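Long-range contact in post-proline cleaving enzyme (PDB 4HVT), which probably cleaves oligopeptides after proline as a serine peptidase, pairing a beta-propeller with an alpha/beta-hydrolase domain: residues N207-I220 with K231-A245. Residues are numbered along the deposited sequence; the frame is centred on the assembly and turned at random.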
ATOM      1  N   ASN A 207      -7.370 -19.112 -19.067  1.00 20.40           N
ATOM      2  CA  ASN A 207      -7.710 -19.875 -17.876  1.00 20.70           C
ATOM      3  C   ASN A 207      -6.605 -19.974 -16.809  1.00 18.30           C
ATOM      4  O   ASN A 207      -6.833 -20.589 -15.765  1.00 18.28           O
ATOM      5  CB  ASN A 207      -8.217 -21.271 -18.229  1.00 23.72           C
ATOM      6  CG  ASN A 207      -7.125 -22.201 -18.710  1.00 28.12           C
ATOM      7  OD1 ASN A 207      -6.106 -21.769 -19.235  1.00 31.28           O
ATOM      8  ND2 ASN A 207      -7.341 -23.498 -18.543  1.00 33.63           N
ATOM      9  N   GLU A 208      -5.451 -19.336 -17.063  1.00 15.66           N
ATOM     10  CA  GLU A 208      -4.299 -19.449 -16.155  1.00 14.08           C
ATOM     11  C   GLU A 208      -4.396 -18.401 -15.063  1.00 12.82           C
ATOM     12  O   GLU A 208      -3.512 -17.581 -14.870  1.00 12.10           O
ATOM     13  CB  GLU A 208      -2.980 -19.335 -16.904  1.00 14.38           C
ATOM     14  CG  GLU A 208      -2.707 -20.528 -17.780  1.00 14.82           C
ATOM     15  CD  GLU A 208      -1.416 -20.440 -18.544  1.00 15.42           C
ATOM     16  OE1 GLU A 208      -1.083 -19.325 -19.032  1.00 14.51           O
ATOM     17  OE2 GLU A 208      -0.755 -21.510 -18.672  1.00 15.50           O
ATOM     18  N   ILE A 209      -5.517 -18.451 -14.341  1.00 12.41           N
ATOM     19  CA  ILE A 209      -5.806 -17.524 -13.243  1.00 11.77           C
ATOM     20  C   ILE A 209      -6.482 -18.284 -12.101  1.00 11.53           C
ATOM     21  O   ILE A 209      -7.101 -19.316 -12.321  1.00 12.63           O
ATOM     22  CB  ILE A 209      -6.673 -16.308 -13.664  1.00 12.26           C
ATOM     23  CG1 ILE A 209      -7.946 -16.788 -14.339  1.00 13.01           C
ATOM     24  CG2 ILE A 209      -5.880 -15.413 -14.597  1.00 12.46           C
ATOM     25  CD1 ILE A 209      -8.930 -15.673 -14.639  1.00 13.76           C
ATOM     26  N   THR A 210      -6.333 -17.769 -10.883  1.00 10.76           N
ATOM     27  CA  THR A 210      -6.982 -18.331  -9.715  1.00 10.37           C
ATOM     28  C   THR A 210      -8.376 -17.733  -9.623  1.00 10.56           C
ATOM     29  O   THR A 210      -8.753 -16.846 -10.390  1.00 10.47           O
ATOM     30  CB  THR A 210      -6.239 -18.000  -8.423  1.00  9.79           C
ATOM     31  OG1 THR A 210      -6.317 -16.595  -8.180  1.00  9.60           O
ATOM     32  CG2 THR A 210      -4.750 -18.409  -8.522  1.00  9.58           C
ATOM     33  N   SER A 211      -9.135 -18.180  -8.618  1.00 10.97           N
ATOM     34  CA  SER A 211     -10.450 -17.618  -8.341  1.00 11.45           C
ATOM     35  C   SER A 211     -10.415 -16.187  -7.873  1.00 10.85           C
ATOM     36  O   SER A 211     -11.467 -15.466  -7.919  1.00 11.22           O
ATOM     37  CB  SER A 211     -11.155 -18.474  -7.287  1.00 11.94           C
ATOM     38  OG  SER A 211     -11.513 -19.706  -7.908  1.00 13.49           O
ATOM     39  N   SER A 212      -9.226 -15.724  -7.442  1.00 10.34           N
ATOM     40  CA  SER A 212      -9.018 -14.333  -7.055  1.00 10.11           C
ATOM     41  C   SER A 212      -8.545 -13.506  -8.278  1.00 10.22           C
ATOM     42  O   SER A 212      -8.317 -12.271  -8.170  1.00 10.01           O
ATOM     43  CB  SER A 212      -7.947 -14.255  -5.926  1.00  9.97           C
ATOM     44  OG  SER A 212      -8.434 -14.912  -4.746  1.00 10.13           O
ATOM     45  N   LEU A 213      -8.404 -14.193  -9.419  1.00 10.41           N
ATOM     46  CA  LEU A 213      -8.139 -13.650 -10.756  1.00 10.94           C
ATOM     47  C   LEU A 213      -6.675 -13.257 -10.961  1.00 10.42           C
ATOM     48  O   LEU A 213      -6.355 -12.666 -11.980  1.00 10.68           O
ATOM     49  CB  LEU A 213      -9.116 -12.533 -11.178  1.00 11.90           C
ATOM     50  CG  LEU A 213     -10.604 -12.826 -10.985  1.00 12.96           C
ATOM     51  CD1 LEU A 213     -11.464 -11.640 -11.420  1.00 13.61           C
ATOM     52  CD2 LEU A 213     -11.029 -14.092 -11.656  1.00 14.10           C
ATOM     53  N   TYR A 214      -5.803 -13.676 -10.057  1.00  9.73           N
ATOM     54  CA  TYR A 214      -4.355 -13.482 -10.230  1.00  9.50           C
ATOM     55  C   TYR A 214      -3.802 -14.598 -11.109  1.00  9.34           C
ATOM     56  O   TYR A 214      -4.340 -15.706 -11.143  1.00  9.13           O
ATOM     57  CB  TYR A 214      -3.623 -13.468  -8.892  1.00  9.27           C
ATOM     58  CG  TYR A 214      -3.997 -12.324  -8.024  1.00  9.45           C
ATOM     59  CD1 TYR A 214      -3.611 -11.044  -8.372  1.00  9.91           C
ATOM     60  CD2 TYR A 214      -4.771 -12.497  -6.877  1.00  9.80           C
ATOM     61  CE1 TYR A 214      -3.993  -9.954  -7.591  1.00 10.47           C
ATOM     62  CE2 TYR A 214      -5.183 -11.390  -6.116  1.00 10.13           C
ATOM     63  CZ  TYR A 214      -4.787 -10.139  -6.482  1.00 10.48           C
ATOM     64  OH  TYR A 214      -5.114  -9.027  -5.713  1.00 11.67           O
ATOM     65  N   PRO A 215      -2.688 -14.336 -11.786  1.00  9.25           N
ATOM     66  CA  PRO A 215      -2.035 -15.442 -12.532  1.00  9.38           C
ATOM     67  C   PRO A 215      -1.738 -16.651 -11.648  1.00  9.52           C
ATOM     68  O   PRO A 215      -1.226 -16.481 -10.514  1.00  9.61           O
ATOM     69  CB  PRO A 215      -0.728 -14.822 -13.006  1.00  9.23           C
ATOM     70  CG  PRO A 215      -1.015 -13.327 -13.057  1.00  9.06           C
ATOM     71  CD  PRO A 215      -1.911 -13.078 -11.849  1.00  9.06           C
ATOM     72  N   ASN A 216      -2.050 -17.845 -12.160  1.00 10.04           N
ATOM     73  CA  ASN A 216      -1.786 -19.058 -11.431  1.00 10.37           C
ATOM     74  C   ASN A 216      -0.491 -19.796 -11.841  1.00 10.49           C
ATOM     75  O   ASN A 216      -0.174 -20.836 -11.257  1.00 10.30           O
ATOM     76  CB  ASN A 216      -2.963 -20.037 -11.524  1.00 11.02           C
ATOM     77  CG  ASN A 216      -3.065 -20.707 -12.892  1.00 11.82           C
ATOM     78  OD1 ASN A 216      -2.502 -20.258 -13.890  1.00 11.69           O
ATOM     79  ND2 ASN A 216      -3.788 -21.798 -12.948  1.00 14.11           N
ATOM     80  N   SER A 217       0.243 -19.265 -12.795  1.00 10.21           N
ATOM     81  CA  SER A 217       1.406 -20.010 -13.349  1.00 10.37           C
ATOM     82  C   SER A 217       2.663 -19.207 -13.386  1.00 10.15           C
ATOM     83  O   SER A 217       2.579 -17.985 -13.448  1.00 10.30           O
ATOM     84  CB  SER A 217       1.081 -20.490 -14.756  1.00 10.86           C
ATOM     85  OG  SER A 217      -0.070 -21.310 -14.753  1.00 10.86           O
ATOM     86  N   LEU A 218       3.815 -19.880 -13.388  1.00  9.90           N
ATOM     87  CA  LEU A 218       5.099 -19.264 -13.644  1.00  9.74           C
ATOM     88  C   LEU A 218       5.671 -19.881 -14.873  1.00 10.08           C
ATOM     89  O   LEU A 218       5.583 -21.117 -15.039  1.00 10.24           O
ATOM     90  CB  LEU A 218       6.047 -19.547 -12.467  1.00  9.77           C
ATOM     91  CG  LEU A 218       5.682 -18.881 -11.118  1.00  9.66           C
ATOM     92  CD1 LEU A 218       6.645 -19.299  -9.993  1.00  9.74           C
ATOM     93  CD2 LEU A 218       5.648 -17.372 -11.267  1.00  9.81           C
ATOM     94  N   TYR A 219       6.217 -19.041 -15.725  1.00  9.98           N
ATOM     95  CA  TYR A 219       6.905 -19.405 -16.968  1.00 10.29           C
ATOM     96  C   TYR A 219       8.341 -18.879 -16.954  1.00 10.47           C
ATOM     97  O   TYR A 219       8.650 -17.782 -16.408  1.00  9.95           O
ATOM     98  CB  TYR A 219       6.204 -18.805 -18.168  1.00 10.67           C
ATOM     99  CG  TYR A 219       4.914 -19.497 -18.607  1.00 10.84           C
ATOM    100  CD1 TYR A 219       3.664 -19.276 -17.952  1.00 10.80           C
ATOM    101  CD2 TYR A 219       4.916 -20.363 -19.667  1.00 11.47           C
ATOM    102  CE1 TYR A 219       2.522 -19.898 -18.373  1.00 11.20           C
ATOM    103  CE2 TYR A 219       3.732 -21.012 -20.099  1.00 11.87           C
ATOM    104  CZ  TYR A 219       2.557 -20.791 -19.472  1.00 11.86           C
ATOM    105  OH  TYR A 219       1.422 -21.462 -19.962  1.00 12.85           O
ATOM    106  N   ILE A 220       9.221 -19.665 -17.575  1.00 10.96           N
ATOM    107  CA  ILE A 220      10.597 -19.235 -17.846  1.00 11.40           C
ATOM    108  C   ILE A 220      10.713 -18.982 -19.358  1.00 11.44           C
ATOM    109  O   ILE A 220      10.210 -19.761 -20.188  1.00 11.68           O
ATOM    110  CB  ILE A 220      11.627 -20.270 -17.296  1.00 12.10           C
ATOM    111  CG1 ILE A 220      13.051 -19.786 -17.400  1.00 12.91           C
ATOM    112  CG2 ILE A 220      11.466 -21.601 -17.977  1.00 12.83           C
ATOM    113  CD1 ILE A 220      14.048 -20.622 -16.563  1.00 13.02           C
ATOM    114  N   LYS A 231       8.388 -21.990 -21.297  1.00 16.37           N
ATOM    115  CA  LYS A 231       8.120 -23.186 -20.571  1.00 16.93           C
ATOM    116  C   LYS A 231       7.455 -22.909 -19.244  1.00 14.87           C
ATOM    117  O   LYS A 231       7.987 -22.238 -18.398  1.00 13.42           O
ATOM    118  CB  LYS A 231       9.427 -23.981 -20.385  1.00 19.08           C
ATOM    119  CG  LYS A 231      10.090 -24.408 -21.688  1.00 22.94           C
ATOM    120  CD  LYS A 231       9.485 -25.678 -22.284  1.00 26.68           C
ATOM    121  CE  LYS A 231      10.223 -26.178 -23.550  1.00 31.01           C
ATOM    122  NZ  LYS A 231      11.705 -26.251 -23.413  1.00 32.97           N
ATOM    123  N   LYS A 232       6.296 -23.506 -19.043  1.00 14.40           N
ATOM    124  CA  LYS A 232       5.613 -23.444 -17.756  1.00 14.37           C
ATOM    125  C   LYS A 232       6.411 -24.226 -16.715  1.00 14.63           C
ATOM    126  O   LYS A 232       6.724 -25.414 -16.934  1.00 15.52           O
ATOM    127  CB  LYS A 232       4.185 -23.999 -17.835  1.00 15.01           C
ATOM    128  CG  LYS A 232       3.486 -23.845 -16.487  1.00 15.25           C
ATOM    129  CD  LYS A 232       2.027 -24.213 -16.515  1.00 16.58           C
ATOM    130  CE  LYS A 232       1.194 -23.193 -17.136  1.00 17.05           C
ATOM    131  NZ  LYS A 232      -0.245 -23.632 -16.940  1.00 16.91           N
ATOM    132  N   LEU A 233       6.714 -23.598 -15.586  1.00 14.15           N
ATOM    133  CA  LEU A 233       7.437 -24.281 -14.510  1.00 14.88           C
ATOM    134  C   LEU A 233       6.613 -24.631 -13.301  1.00 14.43           C
ATOM    135  O   LEU A 233       7.026 -25.515 -12.498  1.00 14.06           O
ATOM    136  CB  LEU A 233       8.593 -23.425 -14.022  1.00 16.18           C
ATOM    137  CG  LEU A 233       9.683 -23.155 -15.049  1.00 17.56           C
ATOM    138  CD1 LEU A 233      10.822 -22.458 -14.361  1.00 17.94           C
ATOM    139  CD2 LEU A 233      10.176 -24.423 -15.764  1.00 18.42           C
ATOM    140  N   PHE A 234       5.490 -23.939 -13.095  1.00 13.77           N
ATOM    141  CA  PHE A 234       4.785 -24.088 -11.834  1.00 14.79           C
ATOM    142  C   PHE A 234       3.368 -23.592 -12.034  1.00 14.56           C
ATOM    143  O   PHE A 234       3.176 -22.654 -12.786  1.00 13.29           O
ATOM    144  CB  PHE A 234       5.471 -23.337 -10.684  1.00 16.32           C
ATOM    145  CG  PHE A 234       4.994 -23.799  -9.344  1.00 19.13           C
ATOM    146  CD1 PHE A 234       5.241 -25.114  -8.924  1.00 23.02           C
ATOM    147  CD2 PHE A 234       4.168 -22.986  -8.562  1.00 21.17           C
ATOM    148  CE1 PHE A 234       4.724 -25.600  -7.697  1.00 24.95           C
ATOM    149  CE2 PHE A 234       3.664 -23.436  -7.367  1.00 21.73           C
ATOM    150  CZ  PHE A 234       3.934 -24.735  -6.920  1.00 24.87           C
ATOM    151  N   GLU A 235       2.403 -24.281 -11.402  1.00 15.03           N
ATOM    152  CA  GLU A 235       1.007 -23.850 -11.426  1.00 15.94           C
ATOM    153  C   GLU A 235       0.376 -24.099 -10.081  1.00 15.11           C
ATOM    154  O   GLU A 235       0.661 -25.124  -9.429  1.00 16.72           O
ATOM    155  CB  GLU A 235       0.214 -24.551 -12.525  1.00 18.39           C
ATOM    156  CG  GLU A 235      -1.223 -24.091 -12.625  1.00 21.78           C
ATOM    157  CD  GLU A 235      -2.053 -24.950 -13.593  1.00 25.80           C
ATOM    158  OE1 GLU A 235      -1.560 -25.259 -14.689  1.00 28.04           O
ATOM    159  OE2 GLU A 235      -3.195 -25.303 -13.242  1.00 30.86           O
ATOM    160  N   VAL A 236      -0.409 -23.144  -9.585  1.00 13.20           N
ATOM    161  CA  VAL A 236      -1.154 -23.396  -8.344  1.00 12.79           C
ATOM    162  C   VAL A 236      -2.628 -23.721  -8.617  1.00 12.84           C
ATOM    163  O   VAL A 236      -3.210 -23.315  -9.640  1.00 12.41           O
ATOM    164  CB  VAL A 236      -1.082 -22.185  -7.366  1.00 12.22           C
ATOM    165  CG1 VAL A 236       0.341 -21.906  -6.901  1.00 12.32           C
ATOM    166  CG2 VAL A 236      -1.697 -20.960  -7.981  1.00 12.01           C
ATOM    167  N   PRO A 237      -3.284 -24.423  -7.659  1.00 13.83           N
ATOM    168  CA  PRO A 237      -4.724 -24.629  -7.801  1.00 14.46           C
ATOM    169  C   PRO A 237      -5.525 -23.328  -7.865  1.00 14.75           C
ATOM    170  O   PRO A 237      -5.123 -22.287  -7.328  1.00 13.79           O
ATOM    171  CB  PRO A 237      -5.093 -25.417  -6.511  1.00 14.70           C
ATOM    172  CG  PRO A 237      -3.821 -26.061  -6.069  1.00 14.70           C
ATOM    173  CD  PRO A 237      -2.778 -25.010  -6.419  1.00 14.10           C
ATOM    174  N   LYS A 238      -6.709 -23.418  -8.479  1.00 16.22           N
ATOM    175  CA  LYS A 238      -7.618 -22.308  -8.597  1.00 16.68           C
ATOM    176  C   LYS A 238      -7.986 -21.690  -7.262  1.00 14.98           C
ATOM    177  O   LYS A 238      -8.266 -20.488  -7.191  1.00 14.42           O
ATOM    178  CB  LYS A 238      -8.956 -22.790  -9.274  1.00 21.13           C
ATOM    179  CG  LYS A 238      -9.243 -21.965 -10.495  1.00 26.22           C
ATOM    180  CD  LYS A 238      -8.201 -22.322 -11.558  1.00 30.47           C
ATOM    181  CE  LYS A 238      -8.816 -22.498 -12.931  1.00 33.81           C
ATOM    182  NZ  LYS A 238      -8.681 -21.250 -13.736  1.00 33.98           N
ATOM    183  N   GLU A 239      -8.009 -22.497  -6.197  1.00 14.31           N
ATOM    184  CA  GLU A 239      -8.467 -22.030  -4.890  1.00 14.73           C
ATOM    185  C   GLU A 239      -7.358 -21.247  -4.196  1.00 13.31           C
ATOM    186  O   GLU A 239      -7.634 -20.562  -3.249  1.00 12.58           O
ATOM    187  CB  GLU A 239      -8.871 -23.223  -3.984  1.00 16.78           C
ATOM    188  CG  GLU A 239     -10.062 -24.057  -4.508  1.00 19.87           C
ATOM    189  CD  GLU A 239      -9.776 -25.021  -5.673  1.00 21.84           C
ATOM    190  OE1 GLU A 239      -8.588 -25.321  -6.044  1.00 18.92           O
ATOM    191  OE2 GLU A 239     -10.826 -25.441  -6.246  1.00 25.63           O
ATOM    192  N   TYR A 240      -6.105 -21.377  -4.658  1.00 11.98           N
ATOM    193  CA  TYR A 240      -5.022 -20.525  -4.096  1.00 11.27           C
ATOM    194  C   TYR A 240      -5.235 -19.069  -4.544  1.00 10.58           C
ATOM    195  O   TYR A 240      -6.009 -18.798  -5.442  1.00 10.49           O
ATOM    196  CB  TYR A 240      -3.626 -21.006  -4.522  1.00 11.22           C
ATOM    197  CG  TYR A 240      -3.057 -22.184  -3.798  1.00 11.54           C
ATOM    198  CD1 TYR A 240      -3.852 -23.203  -3.324  1.00 12.51           C
ATOM    199  CD2 TYR A 240      -1.695 -22.263  -3.546  1.00 11.98           C
ATOM    200  CE1 TYR A 240      -3.325 -24.305  -2.694  1.00 13.01           C
ATOM    201  CE2 TYR A 240      -1.167 -23.321  -2.863  1.00 12.31           C
ATOM    202  CZ  TYR A 240      -1.988 -24.359  -2.440  1.00 13.07           C
ATOM    203  OH  TYR A 240      -1.427 -25.432  -1.773  1.00 13.73           O
ATOM    204  N   ILE A 241      -4.565 -18.132  -3.888  1.00 10.22           N
ATOM    205  CA  ILE A 241      -4.741 -16.709  -4.216  1.00 10.01           C
ATOM    206  C   ILE A 241      -3.847 -16.328  -5.390  1.00 10.02           C
ATOM    207  O   ILE A 241      -4.336 -15.786  -6.405  1.00  9.68           O
ATOM    208  CB  ILE A 241      -4.443 -15.803  -3.018  1.00 10.13           C
ATOM    209  CG1 ILE A 241      -5.208 -16.303  -1.765  1.00 10.49           C
ATOM    210  CG2 ILE A 241      -4.838 -14.362  -3.323  1.00 10.33           C
ATOM    211  CD1 ILE A 241      -6.685 -16.632  -1.973  1.00 10.79           C
ATOM    212  N   TYR A 242      -2.523 -16.547  -5.233  1.00  9.77           N
ATOM    213  CA  TYR A 242      -1.598 -16.134  -6.299  1.00  9.99           C
ATOM    214  C   TYR A 242      -0.303 -16.936  -6.177  1.00  9.98           C
ATOM    215  O   TYR A 242      -0.103 -17.619  -5.171  1.00  9.32           O
ATOM    216  CB  TYR A 242      -1.301 -14.632  -6.308  1.00 10.30           C
ATOM    217  CG  TYR A 242      -0.565 -14.179  -5.098  1.00 10.63           C
ATOM    218  CD1 TYR A 242       0.815 -14.394  -4.974  1.00 11.78           C
ATOM    219  CD2 TYR A 242      -1.235 -13.571  -4.038  1.00 11.94           C
ATOM    220  CE1 TYR A 242       1.518 -14.030  -3.837  1.00 12.39           C
ATOM    221  CE2 TYR A 242      -0.527 -13.214  -2.867  1.00 12.46           C
ATOM    222  CZ  TYR A 242       0.838 -13.423  -2.795  1.00 12.83           C
ATOM    223  OH  TYR A 242       1.544 -13.156  -1.628  1.00 13.87           O
ATOM    224  N   VAL A 243       0.525 -16.848  -7.232  1.00 10.12           N
ATOM    225  CA  VAL A 243       1.894 -17.350  -7.183  1.00 10.20           C
ATOM    226  C   VAL A 243       2.859 -16.274  -7.657  1.00  9.79           C
ATOM    227  O   VAL A 243       2.553 -15.522  -8.585  1.00 10.23           O
ATOM    228  CB  VAL A 243       2.073 -18.635  -7.995  1.00 10.85           C
ATOM    229  CG1 VAL A 243       1.944 -18.434  -9.497  1.00 11.27           C
ATOM    230  CG2 VAL A 243       3.438 -19.226  -7.716  1.00 10.85           C
ATOM    231  N   SER A 244       3.993 -16.179  -7.000  1.00  9.69           N
ATOM    232  CA  SER A 244       4.999 -15.154  -7.349  1.00  9.36           C
ATOM    233  C   SER A 244       6.383 -15.794  -7.386  1.00  9.02           C
ATOM    234  O   SER A 244       6.585 -16.827  -6.805  1.00  8.88           O
ATOM    235  CB  SER A 244       4.990 -13.987  -6.365  1.00  9.44           C
ATOM    236  OG  SER A 244       5.466 -14.358  -5.077  1.00  9.78           O
ATOM    237  N   ALA A 245       7.302 -15.130  -8.080  1.00  8.98           N
ATOM    238  CA  ALA A 245       8.720 -15.502  -8.121  1.00  8.73           C
ATOM    239  C   ALA A 245       9.500 -14.254  -7.817  1.00  8.60           C
ATOM    240  O   ALA A 245       9.077 -13.145  -8.112  1.00  9.17           O
ATOM    241  CB  ALA A 245       9.117 -16.041  -9.477  1.00  8.92           C
TER
HETATM  242  O   HOH W   1      -8.463 -17.592  -5.105  1.00 10.34           O
HETATM  243  O   HOH W   2       0.306 -14.411  -9.629  1.00  8.81           O
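Leu218 faces both Leu233 and Phe234, a classic beta bulge in the antiparallel outer hairpin (217-220 with 231-235) of a four-stranded propeller blade. Leu218 N donates to Phe234 O at 2.9 Å, whereas Leu218 O takes Leu233 N at 2.8 Å and Phe234 N only weakly.

On the face bearing Ser217, Tyr219, Lys232 and Glu235, an ionic network forms. With CG anti to the backbone N (chi1 -177°), Lys232 lays its CB over the Tyr219 ring in a CH-pi contact, then bends at chi3 to put NZ 2.8 Å from Glu208 OE2, on its anti side, 27° out of the carboxylate plane. The syn lone pair takes the Tyr219 hydroxyl, OH to OE2 2.5 Å. Lys232 NZ also salt-bridges Glu235 OE1 and weakly reaches Ser217 OG.

Beyond the strands, Lys238 curls back; its ammonium, with several N-H groups, serves both Asn207 O and Ile209 O. Thr210's hydroxyl can donate to Ile241 O (OG1 to O 2.8 Å) while accepting from Ser212 N, an ST turn; Ser211 N grips Lys238 O.

Between blades, Leu218 CD1 lies 3.9 Å from Val243 CG2 and meets small Ala245.

Glu208, whose OE1 takes the backbone N-H groups of Leu204 and His205, is probably held anionic. The ionic network ties the hairpin to the loop before it; backbone carbonyls tie that loop to the link toward the next blade, on whose Val243 and Ala245 Leu218 packs.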